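Local coordinates for glideosome-associated protein 50 (Plasmodium falciparum 3D7, PDB 3TGH) that is a component of the glideosome that probably helps assemble and anchor this gliding and invasion machinery at the parasite's inner membrane complex, at residues H279-V291 and E297-K309. Sequence-based numbering, arbitrary orientation.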
# COMPACT_ATOMS: atom_id res chain seq x y z
N HIS A 279 -3.29 1.17 -10.96
CA HIS A 279 -4.35 0.18 -10.80
C HIS A 279 -5.67 0.81 -11.18
O HIS A 279 -5.91 1.97 -10.86
CB HIS A 279 -4.44 -0.30 -9.35
CG HIS A 279 -3.12 -0.67 -8.73
ND1 HIS A 279 -2.64 -1.96 -8.71
CD2 HIS A 279 -2.20 0.09 -8.09
CE1 HIS A 279 -1.48 -1.98 -8.09
NE2 HIS A 279 -1.19 -0.75 -7.70
N GLU A 280 -6.51 0.04 -11.85
CA GLU A 280 -7.82 0.50 -12.30
C GLU A 280 -8.90 -0.48 -11.82
O GLU A 280 -8.88 -1.66 -12.19
CB GLU A 280 -7.83 0.63 -13.83
CG GLU A 280 -6.69 1.49 -14.42
CD GLU A 280 -6.52 1.36 -15.94
OE1 GLU A 280 -7.18 0.51 -16.58
OE2 GLU A 280 -5.69 2.11 -16.50
N LEU A 281 -9.83 0.00 -11.01
CA LEU A 281 -10.98 -0.80 -10.57
C LEU A 281 -12.16 -0.46 -11.47
O LEU A 281 -12.44 0.72 -11.70
CB LEU A 281 -11.37 -0.49 -9.12
CG LEU A 281 -10.57 -1.14 -7.99
CD1 LEU A 281 -9.10 -1.03 -8.20
CD2 LEU A 281 -10.99 -0.51 -6.66
N SER A 282 -12.84 -1.49 -11.97
CA SER A 282 -13.99 -1.30 -12.86
C SER A 282 -15.04 -2.37 -12.61
O SER A 282 -14.87 -3.24 -11.75
CB SER A 282 -13.53 -1.36 -14.33
OG SER A 282 -13.19 -2.68 -14.72
N ASN A 283 -16.13 -2.33 -13.38
CA ASN A 283 -17.18 -3.34 -13.28
C ASN A 283 -16.67 -4.76 -13.55
O ASN A 283 -17.22 -5.72 -13.04
CB ASN A 283 -18.37 -3.01 -14.20
CG ASN A 283 -17.98 -2.82 -15.66
OD1 ASN A 283 -16.80 -2.76 -16.00
ND2 ASN A 283 -18.98 -2.71 -16.52
N ASN A 284 -15.59 -4.86 -14.32
CA ASN A 284 -15.04 -6.16 -14.72
C ASN A 284 -13.95 -6.70 -13.79
O ASN A 284 -13.69 -7.91 -13.78
CB ASN A 284 -14.50 -6.06 -16.15
CG ASN A 284 -15.61 -5.82 -17.16
OD1 ASN A 284 -15.53 -4.90 -17.98
ND2 ASN A 284 -16.66 -6.63 -17.09
N GLY A 285 -13.31 -5.83 -13.02
CA GLY A 285 -12.28 -6.26 -12.08
C GLY A 285 -11.19 -5.23 -11.87
O GLY A 285 -11.45 -4.03 -11.90
N ILE A 286 -9.97 -5.72 -11.66
CA ILE A 286 -8.81 -4.87 -11.40
C ILE A 286 -7.75 -5.09 -12.46
O ILE A 286 -7.32 -6.22 -12.70
CB ILE A 286 -8.17 -5.16 -10.04
CG1 ILE A 286 -9.23 -5.16 -8.94
CG2 ILE A 286 -7.07 -4.12 -9.75
CD1 ILE A 286 -8.69 -5.43 -7.56
N VAL A 287 -7.35 -4.00 -13.11
CA VAL A 287 -6.24 -4.02 -14.06
C VAL A 287 -5.08 -3.29 -13.40
O VAL A 287 -5.22 -2.14 -12.97
CB VAL A 287 -6.61 -3.33 -15.39
CG1 VAL A 287 -5.40 -3.30 -16.32
CG2 VAL A 287 -7.77 -4.05 -16.06
N THR A 288 -3.93 -3.96 -13.30
CA THR A 288 -2.73 -3.38 -12.75
C THR A 288 -1.69 -3.25 -13.86
O THR A 288 -1.40 -4.23 -14.55
CB THR A 288 -2.17 -4.25 -11.61
OG1 THR A 288 -3.11 -4.28 -10.53
CG2 THR A 288 -0.83 -3.70 -11.11
N LYS A 289 -1.14 -2.05 -14.02
CA LYS A 289 -0.09 -1.80 -14.99
C LYS A 289 1.23 -1.50 -14.27
O LYS A 289 1.31 -0.60 -13.42
CB LYS A 289 -0.46 -0.62 -15.90
CG LYS A 289 -1.62 -0.91 -16.84
CD LYS A 289 -2.00 0.33 -17.63
CE LYS A 289 -3.35 0.17 -18.32
NZ LYS A 289 -3.79 1.44 -18.99
N PHE A 290 2.24 -2.29 -14.60
CA PHE A 290 3.58 -2.11 -14.05
C PHE A 290 4.38 -1.23 -15.00
O PHE A 290 4.57 -1.59 -16.16
CB PHE A 290 4.28 -3.46 -13.87
CG PHE A 290 3.68 -4.30 -12.79
CD1 PHE A 290 2.55 -5.08 -13.04
CD2 PHE A 290 4.24 -4.32 -11.52
CE1 PHE A 290 1.99 -5.86 -12.04
CE2 PHE A 290 3.70 -5.10 -10.52
CZ PHE A 290 2.57 -5.87 -10.77
N VAL A 291 4.86 -0.10 -14.49
CA VAL A 291 5.55 0.89 -15.30
C VAL A 291 7.02 0.93 -14.94
O VAL A 291 7.38 1.06 -13.76
CB VAL A 291 4.95 2.30 -15.11
CG1 VAL A 291 5.67 3.31 -15.98
CG2 VAL A 291 3.45 2.29 -15.41
N GLU A 297 7.63 2.87 -19.92
CA GLU A 297 6.87 1.86 -20.63
C GLU A 297 6.13 0.94 -19.65
O GLU A 297 6.68 0.55 -18.61
CB GLU A 297 7.84 1.05 -21.51
CG GLU A 297 7.28 -0.16 -22.23
CD GLU A 297 8.29 -0.74 -23.22
OE1 GLU A 297 8.77 0.01 -24.10
OE2 GLU A 297 8.61 -1.94 -23.10
N VAL A 298 4.88 0.62 -19.97
CA VAL A 298 4.13 -0.40 -19.26
C VAL A 298 4.72 -1.75 -19.70
O VAL A 298 4.59 -2.13 -20.86
CB VAL A 298 2.62 -0.35 -19.59
CG1 VAL A 298 1.89 -1.50 -18.93
CG2 VAL A 298 2.02 0.99 -19.15
N ILE A 299 5.39 -2.43 -18.77
CA ILE A 299 6.08 -3.68 -19.11
C ILE A 299 5.30 -4.93 -18.71
O ILE A 299 5.69 -6.05 -19.09
CB ILE A 299 7.52 -3.72 -18.54
CG1 ILE A 299 7.56 -3.53 -17.03
CG2 ILE A 299 8.37 -2.65 -19.23
CD1 ILE A 299 8.92 -3.85 -16.41
N TYR A 300 4.21 -4.76 -17.98
CA TYR A 300 3.30 -5.87 -17.69
C TYR A 300 1.93 -5.35 -17.29
O TYR A 300 1.82 -4.38 -16.55
CB TYR A 300 3.85 -6.77 -16.58
CG TYR A 300 3.09 -8.08 -16.46
CD1 TYR A 300 3.26 -9.09 -17.40
CD2 TYR A 300 2.19 -8.30 -15.42
CE1 TYR A 300 2.56 -10.29 -17.30
CE2 TYR A 300 1.49 -9.49 -15.31
CZ TYR A 300 1.68 -10.48 -16.25
OH TYR A 300 0.97 -11.65 -16.14
N THR A 301 0.89 -6.02 -17.78
CA THR A 301 -0.48 -5.72 -17.40
C THR A 301 -1.13 -6.97 -16.81
O THR A 301 -1.23 -7.99 -17.49
CB THR A 301 -1.29 -5.21 -18.59
OG1 THR A 301 -0.63 -4.07 -19.15
CG2 THR A 301 -2.70 -4.82 -18.16
N HIS A 302 -1.53 -6.88 -15.55
CA HIS A 302 -2.19 -7.98 -14.86
C HIS A 302 -3.67 -7.67 -14.71
O HIS A 302 -4.04 -6.56 -14.32
CB HIS A 302 -1.57 -8.20 -13.48
CG HIS A 302 -2.22 -9.30 -12.71
ND1 HIS A 302 -3.13 -9.07 -11.70
CD2 HIS A 302 -2.13 -10.64 -12.82
CE1 HIS A 302 -3.55 -10.22 -11.21
NE2 HIS A 302 -2.96 -11.19 -11.88
N LYS A 303 -4.52 -8.64 -15.02
CA LYS A 303 -5.96 -8.48 -14.92
C LYS A 303 -6.54 -9.52 -13.97
O LYS A 303 -6.29 -10.73 -14.12
CB LYS A 303 -6.62 -8.59 -16.29
CG LYS A 303 -6.16 -7.50 -17.27
CD LYS A 303 -6.77 -7.65 -18.65
CE LYS A 303 -6.34 -6.51 -19.57
NZ LYS A 303 -6.73 -6.73 -20.99
N LEU A 304 -7.29 -9.04 -12.98
CA LEU A 304 -7.97 -9.90 -12.02
C LEU A 304 -9.48 -9.68 -12.16
O LEU A 304 -9.94 -8.54 -12.10
CB LEU A 304 -7.48 -9.56 -10.60
CG LEU A 304 -7.79 -10.58 -9.51
CD1 LEU A 304 -6.91 -11.82 -9.68
CD2 LEU A 304 -7.58 -9.99 -8.13
N ASN A 305 -10.23 -10.75 -12.35
CA ASN A 305 -11.68 -10.66 -12.49
C ASN A 305 -12.34 -10.30 -11.16
O ASN A 305 -11.89 -10.74 -10.10
CB ASN A 305 -12.27 -11.98 -13.00
CG ASN A 305 -11.77 -12.35 -14.38
OD1 ASN A 305 -11.46 -11.48 -15.20
ND2 ASN A 305 -11.69 -13.65 -14.66
N ILE A 306 -13.40 -9.50 -11.22
CA ILE A 306 -14.19 -9.19 -10.02
C ILE A 306 -14.80 -10.48 -9.48
O ILE A 306 -15.22 -11.35 -10.24
CB ILE A 306 -15.30 -8.14 -10.32
CG1 ILE A 306 -15.89 -7.59 -9.02
CG2 ILE A 306 -16.40 -8.73 -11.21
CD1 ILE A 306 -16.81 -6.39 -9.23
N LYS A 307 -14.84 -10.61 -8.16
CA LYS A 307 -15.35 -11.83 -7.53
C LYS A 307 -16.87 -11.76 -7.43
O LYS A 307 -17.44 -10.69 -7.27
CB LYS A 307 -14.73 -12.03 -6.15
CG LYS A 307 -13.25 -12.40 -6.21
CD LYS A 307 -12.58 -12.30 -4.85
CE LYS A 307 -11.13 -12.79 -4.90
NZ LYS A 307 -10.32 -12.09 -5.95
N LYS A 308 -17.51 -12.92 -7.56
CA LYS A 308 -18.94 -13.06 -7.33
C LYS A 308 -19.14 -13.54 -5.90
O LYS A 308 -19.04 -14.74 -5.62
CB LYS A 308 -19.55 -14.05 -8.33
CG LYS A 308 -19.44 -13.60 -9.78
CD LYS A 308 -20.07 -14.62 -10.74
CE LYS A 308 -21.60 -14.61 -10.65
NZ LYS A 308 -22.23 -15.56 -11.61
N LYS A 309 -19.42 -12.60 -4.99
CA LYS A 309 -19.44 -12.89 -3.56
C LYS A 309 -20.84 -13.26 -3.08
O LYS A 309 -21.82 -12.67 -3.54
CB LYS A 309 -18.93 -11.68 -2.77
CG LYS A 309 -17.53 -11.26 -3.15
CD LYS A 309 -17.04 -10.14 -2.24
CE LYS A 309 -15.61 -9.76 -2.57
NZ LYS A 309 -15.07 -8.79 -1.59
O HOH W 1 -4.45 -6.56 -10.99
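The antiparallel beta hairpin of strands 285-292 and 297-305 closes one edge of a mixed sheet in the metallophosphoesterase fold, and Thr288 and His302 form a hydrogen-bonded pair near its middle. Thr288 N gives a nearly straight bond to His302 O (2.8 Å), and His302 N returns one to Thr288 O. On the same face a water joins their side chains, lying 2.7 Å from Thr288 OG1 and 2.9 Å from His302 ND1, in the plane of the imidazole and at its edge. His302 CG stands anti to the backbone N (chi1 179°), which carries the ring out toward strand 237-242, where NE2 is hydrogen-bonded to Glu241. Thr288 OG1 also reaches His279 ND1 on the adjoining strand (3.0 Å). Farther along this face, Phe290 and Tyr300 run side by side, Phe290 CD1 meeting Tyr300 CD2 at 4.0 Å; both rings pack on Phe269 of the second sheet. The reverse face is more open: Val287 CG1 touches Thr301 CG2 at 3.6 Å, while Lys289 extends away toward the carboxylates of Glu33 and, in one of its two conformers, Glu280. Past the strand end, Ile306 N donates to Asn284 O from above the carbonyl plane. With Ile286 and Leu304 as its aliphatic pair, the hairpin turns a largely apolar face with a polar Thr288-His302 centre into the sandwich, where the water and Glu241 satisfy both ring nitrogens of the buried His302.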